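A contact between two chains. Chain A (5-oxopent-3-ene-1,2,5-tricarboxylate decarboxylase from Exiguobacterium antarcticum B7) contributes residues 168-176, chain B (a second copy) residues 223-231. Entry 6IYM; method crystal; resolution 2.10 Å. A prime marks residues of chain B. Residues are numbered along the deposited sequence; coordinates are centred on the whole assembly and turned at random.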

# COMPACT_ATOMS: atom_id res chain seq x y z
N PHE A 168 6.35 8.64 6.66
CA PHE A 168 7.50 7.70 6.54
C PHE A 168 7.52 7.01 5.17
O PHE A 168 8.60 6.55 4.77
N PHE A 169 6.39 7.00 4.44
CA PHE A 169 6.13 6.18 3.23
C PHE A 169 7.31 6.21 2.25
O PHE A 169 7.84 5.15 1.93
N ARG A 170 7.67 7.39 1.76
CA ARG A 170 8.69 7.53 0.69
C ARG A 170 10.05 7.01 1.20
O ARG A 170 10.64 6.21 0.50
N GLY A 171 10.51 7.48 2.35
CA GLY A 171 11.84 7.11 2.90
C GLY A 171 11.94 5.63 3.23
O GLY A 171 13.08 5.18 3.46
N LYS A 172 10.82 4.88 3.22
CA LYS A 172 10.80 3.41 3.50
C LYS A 172 10.51 2.60 2.23
O LYS A 172 10.49 1.37 2.33
N SER A 173 10.31 3.26 1.09
CA SER A 173 9.67 2.65 -0.09
C SER A 173 10.52 2.72 -1.36
O SER A 173 10.05 2.20 -2.41
N LEU A 174 11.76 3.22 -1.29
CA LEU A 174 12.70 3.21 -2.45
C LEU A 174 12.97 1.77 -2.86
O LEU A 174 13.01 0.93 -1.95
N ASP A 175 13.21 1.50 -4.15
CA ASP A 175 13.50 0.13 -4.63
C ASP A 175 14.65 -0.46 -3.77
O ASP A 175 15.66 0.23 -3.57
N GLY A 176 14.49 -1.68 -3.26
CA GLY A 176 15.51 -2.39 -2.47
C GLY A 176 15.24 -2.32 -0.98
O GLY A 176 15.86 -3.11 -0.26
N THR B 223 7.49 13.17 -11.50
CA THR B 223 8.98 13.29 -11.43
C THR B 223 9.46 12.96 -10.00
O THR B 223 10.40 12.19 -9.85
N GLU B 224 8.80 13.53 -9.00
CA GLU B 224 9.26 13.49 -7.59
C GLU B 224 8.87 12.15 -6.93
O GLU B 224 9.70 11.66 -6.16
N VAL B 225 7.73 11.54 -7.29
CA VAL B 225 7.25 10.27 -6.68
C VAL B 225 8.08 9.11 -7.21
O VAL B 225 8.32 8.14 -6.42
N SER B 226 8.47 9.15 -8.49
CA SER B 226 9.19 8.05 -9.18
C SER B 226 10.69 8.18 -8.96
O SER B 226 11.43 7.36 -9.50
N ARG B 227 11.15 9.19 -8.24
CA ARG B 227 12.60 9.39 -7.99
C ARG B 227 13.08 8.22 -7.09
O ARG B 227 12.88 8.26 -5.88
N GLY B 228 13.69 7.20 -7.69
CA GLY B 228 14.21 6.02 -6.98
C GLY B 228 13.11 5.06 -6.54
O GLY B 228 13.46 4.05 -5.89
N MET B 229 11.84 5.35 -6.84
CA MET B 229 10.72 4.40 -6.59
C MET B 229 9.99 4.07 -7.90
O MET B 229 9.52 5.00 -8.62
N THR B 230 9.91 2.78 -8.24
CA THR B 230 9.24 2.29 -9.48
C THR B 230 7.72 2.47 -9.33
O THR B 230 7.16 2.00 -8.34
N LEU B 231 7.08 3.13 -10.30
CA LEU B 231 5.60 3.14 -10.45
C LEU B 231 5.18 1.93 -11.29
O LEU B 231 5.91 1.59 -12.23

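Both terminal nitrogens of the Arg170 guanidinium converge on a single backbone oxygen of the other chain. NH1 and NH2 of Arg170 donate to O of Arg227′ at 2.9 and 2.7 Å, near the plane of the group. CB of Arg170 points sideways, but chi1, chi2 and chi3 are all t, so the extended chain carries the charge across. O of Glu224′ lies over one face of the guanidinium, 3.7 Å from CZ of Arg170. One water extends this network: it accepts from NH1 of Arg170 (2.7 Å) and donates to O of Val225′ (2.8 Å).

Asp175 forms the second polar site. Its chi1 is m, and its carboxylate takes two bonds from Thr230′. N of Thr230′ donates to OD1 of Asp175 at 3.0 Å, and OG1 of Thr230′ donates to OD2 of Asp175 at 2.6 Å. N of Asp175 also donates to O of Gly228′ at 3.1 Å, so backbone and side chain both hold this loop.

The side chain of Met229′, with rotamers t, t, p, runs from between the two sites toward Phe169 and Ser173. SD of Met229′ sits 4.1 Å from CZ of Phe169, oblique to the ring. CG of Met229′ lies 3.4 Å from O of Ser173. Leu174, with chi1 m and chi2 t, brings CD2 to 3.9 Å from O of Arg227′.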

# COMPACT_ATOMS: atom_id res chain seq x y z
CB PHE A 168 7.51 6.72 7.72
CG PHE A 168 7.73 7.36 9.06
CD1 PHE A 168 8.21 8.66 9.18
CD2 PHE A 168 7.48 6.65 10.21
CE1 PHE A 168 8.40 9.24 10.42
CE2 PHE A 168 7.68 7.22 11.46
CZ PHE A 168 8.14 8.51 11.56
CB PHE A 169 4.92 6.69 2.45
CG PHE A 169 4.74 5.99 1.13
CD1 PHE A 169 4.53 4.63 1.08
CD2 PHE A 169 4.80 6.69 -0.06
CE1 PHE A 169 4.37 3.99 -0.14
CE2 PHE A 169 4.64 6.05 -1.27
CZ PHE A 169 4.43 4.70 -1.31
CB ARG A 170 8.82 8.98 0.19
CG ARG A 170 9.85 9.11 -0.91
CD ARG A 170 9.67 10.29 -1.86
NE ARG A 170 10.94 10.55 -2.52
CZ ARG A 170 11.44 9.83 -3.50
NH1 ARG A 170 10.79 8.78 -4.00
NH2 ARG A 170 12.62 10.14 -4.00
CB LYS A 172 9.79 3.12 4.62
CG LYS A 172 10.26 3.65 5.97
CD LYS A 172 9.41 3.33 7.15
CE LYS A 172 10.06 3.79 8.46
NZ LYS A 172 10.86 2.73 9.12
CB SER A 173 8.30 3.24 -0.27
OG SER A 173 7.50 2.93 0.86
CB LEU A 174 14.01 3.89 -2.05
CG LEU A 174 13.92 5.38 -1.72
CD1 LEU A 174 15.30 6.02 -1.78
CD2 LEU A 174 12.98 6.10 -2.67
CB ASP A 175 13.80 0.10 -6.13
CG ASP A 175 12.65 0.58 -7.04
OD1 ASP A 175 11.52 0.85 -6.53
OD2 ASP A 175 12.89 0.72 -8.24
CB THR B 223 9.43 14.69 -11.90
OG1 THR B 223 9.28 14.66 -13.31
CG2 THR B 223 10.86 15.04 -11.55
CB GLU B 224 8.74 14.73 -6.86
CG GLU B 224 9.47 15.99 -7.30
CD GLU B 224 9.21 17.24 -6.48
OE1 GLU B 224 8.70 17.10 -5.33
OE2 GLU B 224 9.48 18.35 -6.99
CB VAL B 225 5.74 10.02 -6.92
CG1 VAL B 225 5.26 8.72 -6.31
CG2 VAL B 225 4.90 11.13 -6.34
CB SER B 226 8.90 8.02 -10.64
OG SER B 226 9.33 9.24 -11.24
CB ARG B 227 12.80 10.81 -7.44
CG ARG B 227 14.18 11.44 -7.63
CD ARG B 227 14.86 11.18 -8.97
NE ARG B 227 15.96 10.23 -8.80
CZ ARG B 227 16.96 10.06 -9.66
NH1 ARG B 227 17.92 9.19 -9.38
NH2 ARG B 227 17.01 10.76 -10.79
CB MET B 229 9.74 4.99 -5.57
CG MET B 229 8.78 3.95 -5.08
SD MET B 229 7.52 4.55 -3.96
CE MET B 229 6.36 5.27 -5.12
CB THR B 230 9.69 0.86 -9.75
OG1 THR B 230 11.08 0.93 -10.09
CG2 THR B 230 8.92 0.15 -10.84
CB LEU B 231 5.15 4.45 -11.11
CG LEU B 231 5.37 5.70 -10.27
CD1 LEU B 231 4.86 6.92 -11.00
CD2 LEU B 231 4.69 5.58 -8.90
O HOH W 1 8.28 7.88 -3.67